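Long-range contacts in ochratoxinase (Aspergillus niger, PDB 4C65), which hydrolyses the mycotoxin ochratoxin A to ochratoxin alpha and L-phenylalanine as a zinc-dependent carboxypeptidase of the amidohydrolase superfamily: residues A[108-112]-A[339-344]; A[115-121]-A[198-204]; A[139-143]-A[192-198]; A[188-193]-A[230-235]; A[237-241]-A[371-376]. All blocks are in the same frame, centred on the assembly; numbering follows the deposited sequence.

Contact 1: residues A[108-112]-A[339-344]; sequences GYTSY and PGGPTA
Tyr109 and Tyr112 both reach from their strand toward residues 339-344, but they use their rings in different ways. Tyr109 offers a face. Thr343 OG1 sits over it, offset toward the rim, 3.1 Å from Tyr109 CZ. Thr343 CB makes an off-centre CH-pi contact with the Tyr109 ring, 4.1 Å from its centroid. The two side chains run past each other in opposite directions. On Thr343, OG1 lies between the backbone N and the carbonyl carbon (chi1 52°), and this turns it over the ring. Tyr112 works with its phenol oxygen and its edge. Gly340 N lies near the ring plane and donates to Tyr112 OH at 3.1 Å, almost straight (168°). Strand 109-114 belongs to the twisted TIM barrel, and residues 339-344 form the loop that follows the active-site Asp336 and leads into helix 344-354. Pro339 crosses Tyr112 at a slant, its CB 3.7 Å from Tyr112 CE2. A water lies between Tyr112 OH and Thr343 OG1, but both bonds are very short and therefore doubtful in detail. Asp67 touches both Tyr112 and Thr343. Gly340 O accepts a hydrogen bond from Asn435 of a second subunit.

Contact 2: residues A[115-121]-A[198-204]; sequences LAGYGCE and RGAKVIK
Arg198 grips the carboxylate of Glu121 side-on, one nitrogen to each oxygen. Arg198 NE donates to Glu121 OE2 at 2.8 Å, and OE2 takes it on its syn side. Arg198 NH2 donates to Glu121 OE1 at 2.9 Å, nearly straight (173°), but arrives from above the carboxylate plane. The two flat groups are therefore not coplanar; their planes lie 41° apart. Glu121 bends at chi2 (73°), which folds its carboxylate back toward the arginine. A water donates to both Glu121 OE2 and Arg198 O and so bridges side chain and backbone. Arg198 NH1 has a further acceptor in Gly177 O, so the guanidinium is held at several points. At the other end, Lys204 NZ lies 3.1 Å from Leu115 O, above the carbonyl plane. This bond is doubtful, because Lys204 has two conformers. Between these ends Cys120 CB packs on Arg198 O at 3.2 Å, and Cys120 SG faces the backbone N of Ala200. Leu115 CD2 meets Val202 CG1 at 4.1 Å. Gly199 ends helix 185-198 in a Schellman motif, and the chain then enters strand 203-206. That strand carries Lys204, the active-site residue that binds both zinc ions in the TIM barrel.

Contact 3: residues A[139-143]-A[192-198]; sequences SGAAL and VRLQIRR
The main polar link joins the backbone of Ala141 to the side chain of Gln195. Ala141 N donates to Gln195 OE1 at 2.8 Å, and the bond is close to straight (169°). The N-H meets the oxygen from above the amide carbonyl plane, not on a lone pair. Gln195 bends at chi2 (-32°), which brings its amide up beside the 139-143 loop. Arg198 NH1 gives OE1 a second, weak bond, while Gln195 NE2 donates to Ala191 O within its own helix. Both ends of the amide are thus engaged, which fixes its rotation. Van der Waals contacts surround this link. Ser139 O rests 3.3 Å from Gln195 CB. Gly140 CA lies over the centre of one face of the Arg198 guanidinium, whose main partner is Glu121. Leu143 runs past the Gln195 side chain in the opposite direction, its CD2 4.0 Å from Gln195 NE2. The apolar contact lies one turn earlier in the helix. Leu143 CD1 touches Val192 CG2 at 3.7 Å, the two side chains meeting at about a right angle. Helix 185-198 here packs against the 139-143 loop and the start of strand 142-144. Strand 179-181 borders them through Cys180, and Ile203 of strand 203-206 packs on Val192.

Contact 4: residues A[188-193]-A[230-235]; sequences VRRAVR and VIVEEA
Helices 188-193 and 230-235 run roughly the same way, their axes 9.1 Å apart at closest approach and crossing at -37°. Glu234 is the polar centre between them. Glu234 OE2 takes Arg189 NH1 at 2.8 Å on its anti lone pair. Arg193 NH2 reaches Glu234 OE2 at 3.0 Å on the syn side, tilted out of the carboxylate plane. Glu234 OE1 receives Arg193 NE at 2.9 Å from above that plane. Arg193 thus binds side-on with two nitrogens, whereas the Arg189 guanidinium stands almost upright to the carboxylate, the planes 82° apart. Arg237 also pairs with Glu234, and the three arginines probably favour its ionised form despite burial. Asp183 of a third subunit is the strongest partner of Arg193, and Glu226 of that subunit pairs with Arg189. A water links Arg189 NH1 to Glu233 OE1. Val230 CG1 lies over one face of the Arg189 guanidinium and 3.5 Å from Arg189 CG. Val192 CG1 packs on Glu234 CB at 3.6 Å and Val192 CG2 on Ile231 CG2 at 3.7 Å. Val188 CB meets Ile231 CG1 at 3.8 Å. Both helices pack on Ile203 of strand 203-206, as successive outer helices of a TIM barrel do.

Contact 5: residues A[237-241]-A[371-376]; sequences RQNRI and LSVGPQ
Gln376 places CG anti to its own carbonyl carbon (chi1 -66°) and bends at chi2 (-63°), which swings its amide over to Asn239 and Arg240. The contact joins two loops of the TIM-barrel domain: one links helix 225-237 to strand 242-246, the other follows helix 358-365. Asn239, with positive phi, is the C-prime residue of a Schellman motif that ends helix 225-237. Asn239 O accepts from Gln376 NE2 at 2.9 Å. The donor stands above the carbonyl plane, but the bond is nearly straight (166°). The amide of Gln376 stacks on the Arg240 guanidinium, with CD over one face and offset toward the rim. Arg240 holds that face in place with its own bonds. Arg240 NH1 donates to Gln238 O at 2.7 Å, in the carbonyl plane, and NH2 donates to Ala200 O. Pro375 packs beside this polar link. Pro375 CB touches Asn239 ND2 at 3.5 Å, and Pro375 CD touches Ile241 CG2 at 3.8 Å. Phe220 of a third subunit packs on Asn239. Ile241 reaches along the turn that carries Leu371 and Ser372. Ile241 CD1 ends 3.6 Å from Leu371 O and 3.5 Å from Ser372 O.

In the fold
Contacts 4 and 3 lie in turn along helix 185-198, and residues 198-204 of contact 2 start at its end. Contacts 2 and 3 share Arg198, and their centres are 6 Å apart; contacts 3 and 4 share Val192 and Arg193, with centres 9 Å apart. Contact 5 joins contact 2 through Ile203 N and Ile241 O, 3.1 Å apart in a probable hydrogen bond. Contact 1 adjoins contact 2 along the chain without touching it otherwise; their centres are about 17 Å apart. Contact 2 holds the zinc ligand Lys204, and Pro339 of contact 1 lies about 6 Å from the zinc ligand His71, side chain to side chain. Contacts 1 and 2 touch a second subunit; contacts 3, 4 and 5 touch a third.

Contact 1: residues A[108-112]-A[339-344]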
# COMPACT_ATOMS: atom_id res chain seq x y z
N GLY A 108 -41.95 -17.91 16.33
CA GLY A 108 -42.94 -16.91 15.93
C GLY A 108 -42.39 -15.51 15.66
O GLY A 108 -43.15 -14.55 15.56
N TYR A 109 -41.09 -15.38 15.54
CA TYR A 109 -40.49 -14.11 15.17
C TYR A 109 -40.35 -14.01 13.65
O TYR A 109 -39.50 -14.70 13.08
CB TYR A 109 -39.14 -13.93 15.91
CG TYR A 109 -39.37 -13.50 17.36
CD1 TYR A 109 -39.75 -14.43 18.34
CD2 TYR A 109 -39.25 -12.15 17.73
CE1 TYR A 109 -40.00 -14.03 19.63
CE2 TYR A 109 -39.48 -11.75 19.03
CZ TYR A 109 -39.89 -12.70 19.97
OH TYR A 109 -40.11 -12.29 21.28
N THR A 110 -41.19 -13.19 13.03
CA THR A 110 -41.22 -13.07 11.59
C THR A 110 -40.49 -11.83 11.06
O THR A 110 -40.33 -11.67 9.85
CB THR A 110 -42.66 -13.12 11.07
OG1 THR A 110 -43.43 -12.07 11.64
CG2 THR A 110 -43.31 -14.44 11.43
N SER A 111 -40.06 -10.96 11.96
CA SER A 111 -39.22 -9.83 11.59
C SER A 111 -38.17 -9.56 12.66
O SER A 111 -38.45 -9.64 13.85
CB SER A 111 -40.05 -8.55 11.35
OG SER A 111 -40.81 -8.63 10.14
N TYR A 112 -36.97 -9.24 12.20
CA TYR A 112 -35.85 -8.87 13.02
C TYR A 112 -35.23 -7.57 12.47
O TYR A 112 -35.06 -7.42 11.28
CB TYR A 112 -34.78 -9.94 12.92
CG TYR A 112 -34.79 -11.08 13.92
CD1 TYR A 112 -35.62 -11.10 15.03
CD2 TYR A 112 -33.86 -12.12 13.78
CE1 TYR A 112 -35.56 -12.16 15.94
CE2 TYR A 112 -33.78 -13.15 14.69
CZ TYR A 112 -34.64 -13.18 15.75
OH TYR A 112 -34.53 -14.21 16.64
N PRO A 339 -29.59 -13.87 16.70
CA PRO A 339 -30.77 -14.59 16.15
C PRO A 339 -31.00 -15.96 16.77
O PRO A 339 -30.04 -16.69 17.00
CB PRO A 339 -30.41 -14.76 14.68
CG PRO A 339 -29.57 -13.53 14.39
CD PRO A 339 -28.78 -13.27 15.63
N GLY A 340 -32.25 -16.24 17.12
CA GLY A 340 -32.59 -17.40 17.89
C GLY A 340 -32.30 -17.26 19.37
O GLY A 340 -32.43 -18.23 20.13
N GLY A 341 -31.93 -16.06 19.79
CA GLY A 341 -31.71 -15.78 21.21
C GLY A 341 -33.01 -15.69 21.97
O GLY A 341 -34.09 -15.85 21.39
N PRO A 342 -32.93 -15.45 23.29
CA PRO A 342 -34.08 -15.43 24.17
C PRO A 342 -34.90 -14.15 24.04
O PRO A 342 -35.07 -13.43 25.02
CB PRO A 342 -33.44 -15.52 25.55
CG PRO A 342 -32.14 -14.81 25.39
CD PRO A 342 -31.68 -15.19 24.01
N THR A 343 -35.43 -13.88 22.85
CA THR A 343 -36.17 -12.66 22.62
C THR A 343 -37.52 -12.56 23.39
O THR A 343 -37.95 -11.46 23.75
CB THR A 343 -36.44 -12.46 21.12
OG1 THR A 343 -37.02 -13.65 20.57
CG2 THR A 343 -35.12 -12.13 20.38
N ALA A 344 -38.14 -13.70 23.66
CA ALA A 344 -39.43 -13.74 24.37
C ALA A 344 -39.34 -13.14 25.77
O ALA A 344 -40.31 -12.56 26.26
CB ALA A 344 -39.95 -15.17 24.45
O HOH W 1 -36.50 -14.51 18.23

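Contact 2: residues A[115-121]-A[198-204]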
# COMPACT_ATOMS: atom_id res chain seq x y z
N LEU A 115 -28.89 -4.75 14.05
CA LEU A 115 -28.24 -3.46 14.27
C LEU A 115 -26.71 -3.51 14.29
O LEU A 115 -26.04 -2.49 14.49
CB LEU A 115 -28.77 -2.86 15.57
CG LEU A 115 -30.23 -2.45 15.53
CD1 LEU A 115 -30.63 -1.88 16.88
CD2 LEU A 115 -30.48 -1.43 14.42
N ALA A 116 -26.14 -4.68 14.05
CA ALA A 116 -24.71 -4.77 13.75
C ALA A 116 -24.42 -6.17 13.26
O ALA A 116 -24.62 -7.14 14.00
CB ALA A 116 -23.89 -4.48 14.99
N GLY A 117 -23.96 -6.32 12.04
CA GLY A 117 -23.56 -7.65 11.59
C GLY A 117 -23.87 -7.94 10.14
O GLY A 117 -23.89 -7.04 9.30
N TYR A 118 -24.16 -9.20 9.86
CA TYR A 118 -24.24 -9.69 8.50
C TYR A 118 -25.67 -9.93 8.04
O TYR A 118 -25.92 -10.80 7.21
CB TYR A 118 -23.43 -10.99 8.42
CG TYR A 118 -21.97 -10.85 8.74
CD1 TYR A 118 -21.15 -10.05 7.96
CD2 TYR A 118 -21.42 -11.48 9.85
CE1 TYR A 118 -19.82 -9.88 8.27
CE2 TYR A 118 -20.08 -11.36 10.14
CZ TYR A 118 -19.27 -10.57 9.35
OH TYR A 118 -17.93 -10.42 9.63
N GLY A 119 -26.61 -9.19 8.61
CA GLY A 119 -28.02 -9.35 8.27
C GLY A 119 -28.30 -9.20 6.80
O GLY A 119 -29.13 -9.89 6.24
N CYS A 120 -27.66 -8.22 6.18
CA CYS A 120 -27.87 -7.96 4.75
C CYS A 120 -27.42 -9.14 3.94
O CYS A 120 -28.08 -9.56 2.98
CB CYS A 120 -27.07 -6.76 4.30
SG CYS A 120 -27.58 -5.20 4.99
N GLU A 121 -26.26 -9.68 4.33
CA GLU A 121 -25.65 -10.78 3.59
C GLU A 121 -26.42 -12.11 3.81
O GLU A 121 -26.58 -12.90 2.88
CB GLU A 121 -24.18 -10.93 4.00
CG GLU A 121 -23.27 -9.81 3.52
CD GLU A 121 -23.44 -8.47 4.25
OE1 GLU A 121 -23.75 -8.45 5.47
OE2 GLU A 121 -23.25 -7.44 3.59
N ARG A 198 -24.84 -2.44 0.85
CA ARG A 198 -25.09 -3.87 1.19
C ARG A 198 -26.57 -4.16 1.31
O ARG A 198 -26.96 -5.30 1.44
CB ARG A 198 -24.22 -4.40 2.41
CG ARG A 198 -23.38 -3.33 2.97
CD ARG A 198 -22.50 -3.71 4.09
NE ARG A 198 -22.62 -4.95 4.82
CZ ARG A 198 -22.13 -5.11 6.04
NH1 ARG A 198 -21.51 -4.10 6.66
NH2 ARG A 198 -22.23 -6.26 6.66
N GLY A 199 -27.42 -3.14 1.21
CA GLY A 199 -28.87 -3.33 1.33
C GLY A 199 -29.45 -2.95 2.68
O GLY A 199 -30.58 -3.34 3.00
N ALA A 200 -28.71 -2.20 3.47
CA ALA A 200 -29.19 -1.83 4.79
C ALA A 200 -30.52 -1.09 4.69
O ALA A 200 -30.71 -0.22 3.86
CB ALA A 200 -28.16 -1.00 5.52
N LYS A 201 -31.46 -1.49 5.54
CA LYS A 201 -32.77 -0.87 5.60
C LYS A 201 -32.91 0.00 6.85
O LYS A 201 -33.96 0.58 7.09
CB LYS A 201 -33.85 -1.94 5.54
CG LYS A 201 -34.15 -2.34 4.11
CD LYS A 201 -35.00 -3.58 4.05
CE LYS A 201 -35.07 -4.14 2.60
NZ LYS A 201 -36.40 -4.72 2.29
N VAL A 202 -31.86 0.09 7.64
CA VAL A 202 -31.79 1.04 8.70
C VAL A 202 -30.33 1.45 8.86
O VAL A 202 -29.44 0.76 8.37
CB VAL A 202 -32.39 0.46 10.00
CG1 VAL A 202 -31.55 -0.67 10.56
CG2 VAL A 202 -32.57 1.56 11.05
N ILE A 203 -30.09 2.58 9.54
CA ILE A 203 -28.72 2.95 9.92
C ILE A 203 -28.58 2.98 11.43
O ILE A 203 -29.43 3.52 12.14
CB ILE A 203 -28.27 4.29 9.30
CG1 ILE A 203 -28.30 4.22 7.77
CG2 ILE A 203 -26.84 4.66 9.74
CD1 ILE A 203 -27.35 3.21 7.17
N LYS A 204 -27.49 2.40 11.93
CA LYS A 204 -27.20 2.39 13.38
C LYS A 204 -25.93 3.15 13.70
O LYS A 204 -24.89 2.88 13.12
CB LYS A 204 -27.10 0.93 13.87
CG LYS A 204 -26.34 0.69 15.16
CD LYS A 204 -27.18 0.79 16.41
CE LYS A 204 -26.21 0.17 17.46
NZ LYS A 204 -25.71 -1.28 17.35
O HOH W 2 -25.31 -7.76 1.32

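Contact 3: residues A[139-143]-A[192-198]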
# COMPACT_ATOMS: atom_id res chain seq x y z
N SER A 139 -28.90 -2.97 9.56
CA SER A 139 -28.14 -1.74 9.51
C SER A 139 -26.82 -1.91 8.74
O SER A 139 -26.12 -0.92 8.45
CB SER A 139 -27.81 -1.31 10.93
OG SER A 139 -27.08 -2.35 11.56
N GLY A 140 -26.47 -3.16 8.40
CA GLY A 140 -25.12 -3.47 7.97
C GLY A 140 -24.25 -3.26 9.20
O GLY A 140 -24.59 -3.74 10.29
N ALA A 141 -23.15 -2.54 9.04
CA ALA A 141 -22.26 -2.25 10.17
C ALA A 141 -22.82 -1.16 11.06
O ALA A 141 -23.45 -0.22 10.58
CB ALA A 141 -20.92 -1.82 9.66
N ALA A 142 -22.66 -1.32 12.38
CA ALA A 142 -22.89 -0.21 13.31
C ALA A 142 -21.80 0.80 13.03
O ALA A 142 -20.64 0.41 12.84
CB ALA A 142 -22.81 -0.69 14.75
N LEU A 143 -22.16 2.08 12.98
CA LEU A 143 -21.19 3.12 12.78
C LEU A 143 -20.67 3.66 14.12
O LEU A 143 -21.44 3.96 15.02
CB LEU A 143 -21.77 4.27 11.98
CG LEU A 143 -22.48 4.01 10.66
CD1 LEU A 143 -22.62 5.31 9.89
CD2 LEU A 143 -21.75 3.00 9.80
N VAL A 192 -22.19 5.67 5.90
CA VAL A 192 -23.61 5.40 5.71
C VAL A 192 -23.83 4.75 4.34
O VAL A 192 -24.54 3.75 4.22
CB VAL A 192 -24.44 6.69 5.82
CG1 VAL A 192 -25.90 6.40 5.46
CG2 VAL A 192 -24.37 7.26 7.21
N ARG A 193 -23.20 5.31 3.31
CA ARG A 193 -23.38 4.83 1.95
C ARG A 193 -22.93 3.37 1.79
O ARG A 193 -23.58 2.60 1.10
CB ARG A 193 -22.65 5.73 0.98
CG ARG A 193 -23.30 7.10 0.85
CD ARG A 193 -22.39 8.13 0.19
NE ARG A 193 -23.00 9.46 0.27
CZ ARG A 193 -22.53 10.55 -0.34
NH1 ARG A 193 -21.47 10.49 -1.11
NH2 ARG A 193 -23.17 11.68 -0.21
N LEU A 194 -21.87 2.98 2.48
CA LEU A 194 -21.41 1.60 2.40
C LEU A 194 -22.41 0.62 3.00
O LEU A 194 -22.49 -0.53 2.58
CB LEU A 194 -20.07 1.45 3.10
CG LEU A 194 -18.83 1.97 2.38
CD1 LEU A 194 -17.67 2.05 3.36
CD2 LEU A 194 -18.45 1.07 1.22
N GLN A 195 -23.22 1.05 3.97
CA GLN A 195 -24.24 0.15 4.51
C GLN A 195 -25.40 0.06 3.54
O GLN A 195 -25.90 -1.04 3.27
CB GLN A 195 -24.72 0.61 5.88
CG GLN A 195 -23.61 0.89 6.88
CD GLN A 195 -22.40 -0.01 6.70
OE1 GLN A 195 -22.51 -1.23 6.65
NE2 GLN A 195 -21.21 0.61 6.69
N ILE A 196 -25.84 1.19 3.01
CA ILE A 196 -26.91 1.18 1.99
C ILE A 196 -26.48 0.27 0.84
O ILE A 196 -27.29 -0.49 0.31
CB ILE A 196 -27.20 2.57 1.43
CG1 ILE A 196 -27.67 3.53 2.53
CG2 ILE A 196 -28.22 2.49 0.32
CD1 ILE A 196 -29.03 3.20 3.10
N ARG A 197 -25.20 0.36 0.47
CA ARG A 197 -24.63 -0.48 -0.59
C ARG A 197 -24.92 -1.96 -0.40
O ARG A 197 -25.23 -2.65 -1.38
CB ARG A 197 -23.13 -0.29 -0.69
CG ARG A 197 -22.51 -0.84 -1.96
CD ARG A 197 -21.04 -0.52 -1.99
NE ARG A 197 -20.48 -0.82 -3.29
CZ ARG A 197 -20.21 -2.03 -3.74
NH1 ARG A 197 -20.31 -3.10 -2.97
NH2 ARG A 197 -19.79 -2.15 -4.97
N ARG A 198 -24.84 -2.44 0.85
CA ARG A 198 -25.09 -3.87 1.19
C ARG A 198 -26.57 -4.16 1.31
O ARG A 198 -26.96 -5.30 1.44
CB ARG A 198 -24.22 -4.40 2.41
CG ARG A 198 -23.38 -3.33 2.97
CD ARG A 198 -22.50 -3.71 4.09
NE ARG A 198 -22.62 -4.95 4.82
CZ ARG A 198 -22.13 -5.11 6.04
NH1 ARG A 198 -21.51 -4.10 6.66
NH2 ARG A 198 -22.23 -6.26 6.66

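Contact 4: residues A[188-193]-A[230-235]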
# COMPACT_ATOMS: atom_id res chain seq x y z
N VAL A 188 -17.96 9.92 7.35
CA VAL A 188 -19.26 9.37 7.78
C VAL A 188 -20.23 9.29 6.61
O VAL A 188 -21.12 8.42 6.60
CB VAL A 188 -19.91 10.04 9.01
CG1 VAL A 188 -19.05 9.86 10.25
CG2 VAL A 188 -20.19 11.51 8.76
N ARG A 189 -20.07 10.15 5.61
CA ARG A 189 -20.90 10.03 4.43
C ARG A 189 -20.66 8.68 3.79
O ARG A 189 -21.60 7.98 3.46
CB ARG A 189 -20.63 11.13 3.41
CG ARG A 189 -21.17 12.50 3.81
CD ARG A 189 -21.09 13.44 2.62
NE ARG A 189 -21.25 14.83 3.00
CZ ARG A 189 -22.41 15.41 3.24
NH1 ARG A 189 -23.55 14.71 3.20
NH2 ARG A 189 -22.43 16.70 3.55
N ARG A 190 -19.40 8.33 3.58
CA ARG A 190 -19.11 7.03 2.98
C ARG A 190 -19.61 5.90 3.88
O ARG A 190 -20.19 4.93 3.38
CB ARG A 190 -17.63 6.87 2.63
CG ARG A 190 -17.35 5.44 2.14
CD ARG A 190 -16.38 5.35 0.98
NE ARG A 190 -15.13 6.02 1.25
CZ ARG A 190 -14.62 7.01 0.54
NH1 ARG A 190 -15.23 7.50 -0.53
NH2 ARG A 190 -13.47 7.54 0.91
N ALA A 191 -19.44 6.05 5.19
CA ALA A 191 -19.85 5.03 6.12
C ALA A 191 -21.31 4.66 5.95
O ALA A 191 -21.63 3.48 5.86
CB ALA A 191 -19.59 5.46 7.55
N VAL A 192 -22.19 5.67 5.90
CA VAL A 192 -23.61 5.40 5.71
C VAL A 192 -23.83 4.75 4.34
O VAL A 192 -24.54 3.75 4.22
CB VAL A 192 -24.44 6.69 5.82
CG1 VAL A 192 -25.90 6.40 5.46
CG2 VAL A 192 -24.37 7.26 7.21
N ARG A 193 -23.20 5.31 3.31
CA ARG A 193 -23.38 4.83 1.95
C ARG A 193 -22.93 3.37 1.79
O ARG A 193 -23.58 2.60 1.10
CB ARG A 193 -22.65 5.73 0.98
CG ARG A 193 -23.30 7.10 0.85
CD ARG A 193 -22.39 8.13 0.19
NE ARG A 193 -23.00 9.46 0.27
CZ ARG A 193 -22.53 10.55 -0.34
NH1 ARG A 193 -21.47 10.49 -1.11
NH2 ARG A 193 -23.17 11.68 -0.21
N VAL A 230 -25.11 14.77 9.54
CA VAL A 230 -24.78 14.24 8.22
C VAL A 230 -25.21 12.77 8.09
O VAL A 230 -25.88 12.41 7.14
CB VAL A 230 -23.28 14.42 7.91
CG1 VAL A 230 -22.83 13.57 6.74
CG2 VAL A 230 -22.99 15.88 7.65
N ILE A 231 -24.90 11.96 9.08
CA ILE A 231 -25.38 10.60 9.09
C ILE A 231 -26.90 10.51 8.91
O ILE A 231 -27.39 9.72 8.09
CB ILE A 231 -24.96 9.85 10.36
CG1 ILE A 231 -23.46 9.58 10.30
CG2 ILE A 231 -25.69 8.52 10.47
CD1 ILE A 231 -22.85 9.21 11.64
N VAL A 232 -27.65 11.28 9.68
CA VAL A 232 -29.12 11.30 9.57
C VAL A 232 -29.57 11.74 8.17
O VAL A 232 -30.48 11.15 7.60
CB VAL A 232 -29.76 12.17 10.69
CG1 VAL A 232 -31.24 12.43 10.40
CG2 VAL A 232 -29.60 11.47 12.03
N GLU A 233 -28.93 12.77 7.63
CA GLU A 233 -29.25 13.28 6.29
C GLU A 233 -28.95 12.24 5.21
O GLU A 233 -29.72 12.09 4.25
CB GLU A 233 -28.46 14.56 6.00
CG GLU A 233 -28.98 15.75 6.78
CD GLU A 233 -27.99 16.92 6.78
OE1 GLU A 233 -26.82 16.72 6.35
OE2 GLU A 233 -28.38 18.03 7.21
N GLU A 234 -27.82 11.57 5.34
CA GLU A 234 -27.46 10.51 4.40
C GLU A 234 -28.49 9.40 4.43
O GLU A 234 -28.94 8.96 3.39
CB GLU A 234 -26.09 9.94 4.71
CG GLU A 234 -24.94 10.84 4.31
CD GLU A 234 -24.89 11.09 2.83
OE1 GLU A 234 -25.15 10.13 2.08
OE2 GLU A 234 -24.57 12.23 2.43
N ALA A 235 -28.87 8.94 5.62
CA ALA A 235 -29.89 7.89 5.74
C ALA A 235 -31.22 8.33 5.13
O ALA A 235 -31.79 7.62 4.32
CB ALA A 235 -30.09 7.52 7.18
O HOH W 3 -25.78 16.15 3.90

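Contact 5: residues A[237-241]-A[371-376]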
# COMPACT_ATOMS: atom_id res chain seq x y z
N ARG A 237 -31.93 10.51 2.83
CA ARG A 237 -31.99 10.65 1.37
C ARG A 237 -32.34 9.34 0.66
O ARG A 237 -32.91 9.37 -0.41
CB ARG A 237 -30.69 11.24 0.85
CG ARG A 237 -30.79 11.83 -0.54
CD ARG A 237 -29.81 12.96 -0.71
NE ARG A 237 -28.52 12.47 -0.32
CZ ARG A 237 -27.73 12.98 0.63
NH1 ARG A 237 -28.03 14.08 1.32
NH2 ARG A 237 -26.60 12.35 0.85
N GLN A 238 -32.08 8.22 1.32
CA GLN A 238 -32.46 6.94 0.80
C GLN A 238 -33.62 6.33 1.61
O GLN A 238 -33.86 5.12 1.56
CB GLN A 238 -31.24 5.98 0.78
CG GLN A 238 -30.02 6.51 0.04
CD GLN A 238 -30.34 6.90 -1.38
OE1 GLN A 238 -31.04 6.18 -2.09
NE2 GLN A 238 -29.80 8.01 -1.81
N ASN A 239 -34.35 7.17 2.32
CA ASN A 239 -35.51 6.73 3.09
C ASN A 239 -35.21 5.74 4.18
O ASN A 239 -35.99 4.80 4.43
CB ASN A 239 -36.62 6.21 2.17
CG ASN A 239 -37.73 7.23 1.97
OD1 ASN A 239 -37.50 8.43 1.98
ND2 ASN A 239 -38.92 6.75 1.71
N ARG A 240 -34.06 5.93 4.84
CA ARG A 240 -33.75 5.19 6.05
C ARG A 240 -33.83 6.17 7.25
O ARG A 240 -33.57 7.35 7.11
CB ARG A 240 -32.38 4.60 6.00
CG ARG A 240 -32.29 3.25 5.33
CD ARG A 240 -32.64 3.28 3.85
NE ARG A 240 -32.23 2.04 3.23
CZ ARG A 240 -32.37 1.74 1.94
NH1 ARG A 240 -32.95 2.57 1.09
NH2 ARG A 240 -31.90 0.58 1.51
N ILE A 241 -34.16 5.63 8.41
CA ILE A 241 -33.98 6.35 9.64
C ILE A 241 -32.75 5.80 10.39
O ILE A 241 -32.18 4.77 10.01
CB ILE A 241 -35.20 6.26 10.53
CG1 ILE A 241 -35.49 4.80 10.89
CG2 ILE A 241 -36.38 6.93 9.84
CD1 ILE A 241 -36.32 4.65 12.14
N LEU A 371 -42.12 0.67 13.13
CA LEU A 371 -41.64 2.05 13.28
C LEU A 371 -40.12 2.08 13.44
O LEU A 371 -39.45 3.05 13.08
CB LEU A 371 -42.27 2.75 14.46
CG LEU A 371 -43.78 2.99 14.39
CD1 LEU A 371 -44.27 3.46 15.75
CD2 LEU A 371 -44.13 4.01 13.31
N SER A 372 -39.58 0.95 13.89
CA SER A 372 -38.14 0.78 14.04
C SER A 372 -37.34 0.95 12.75
O SER A 372 -36.13 1.19 12.82
CB SER A 372 -37.81 -0.57 14.67
OG SER A 372 -38.01 -1.65 13.77
N VAL A 373 -38.00 0.78 11.59
CA VAL A 373 -37.32 0.91 10.29
C VAL A 373 -37.95 1.97 9.42
O VAL A 373 -37.60 2.11 8.26
CB VAL A 373 -37.21 -0.43 9.52
CG1 VAL A 373 -36.48 -1.46 10.38
CG2 VAL A 373 -38.56 -0.95 9.11
N GLY A 374 -38.82 2.78 10.02
CA GLY A 374 -39.28 3.99 9.38
C GLY A 374 -39.94 3.71 8.06
O GLY A 374 -40.77 2.81 7.97
N PRO A 375 -39.59 4.47 7.02
CA PRO A 375 -40.26 4.30 5.72
C PRO A 375 -39.92 3.00 5.01
O PRO A 375 -40.47 2.75 3.95
CB PRO A 375 -39.76 5.47 4.88
CG PRO A 375 -38.98 6.35 5.78
CD PRO A 375 -38.71 5.65 7.06
N GLN A 376 -39.02 2.18 5.56
CA GLN A 376 -38.67 0.89 4.96
C GLN A 376 -39.64 -0.22 5.37
O GLN A 376 -39.58 -1.33 4.85
CB GLN A 376 -37.28 0.45 5.36
CG GLN A 376 -36.19 1.34 4.82
CD GLN A 376 -36.14 1.31 3.31
OE1 GLN A 376 -36.06 0.24 2.71
NE2 GLN A 376 -36.20 2.47 2.71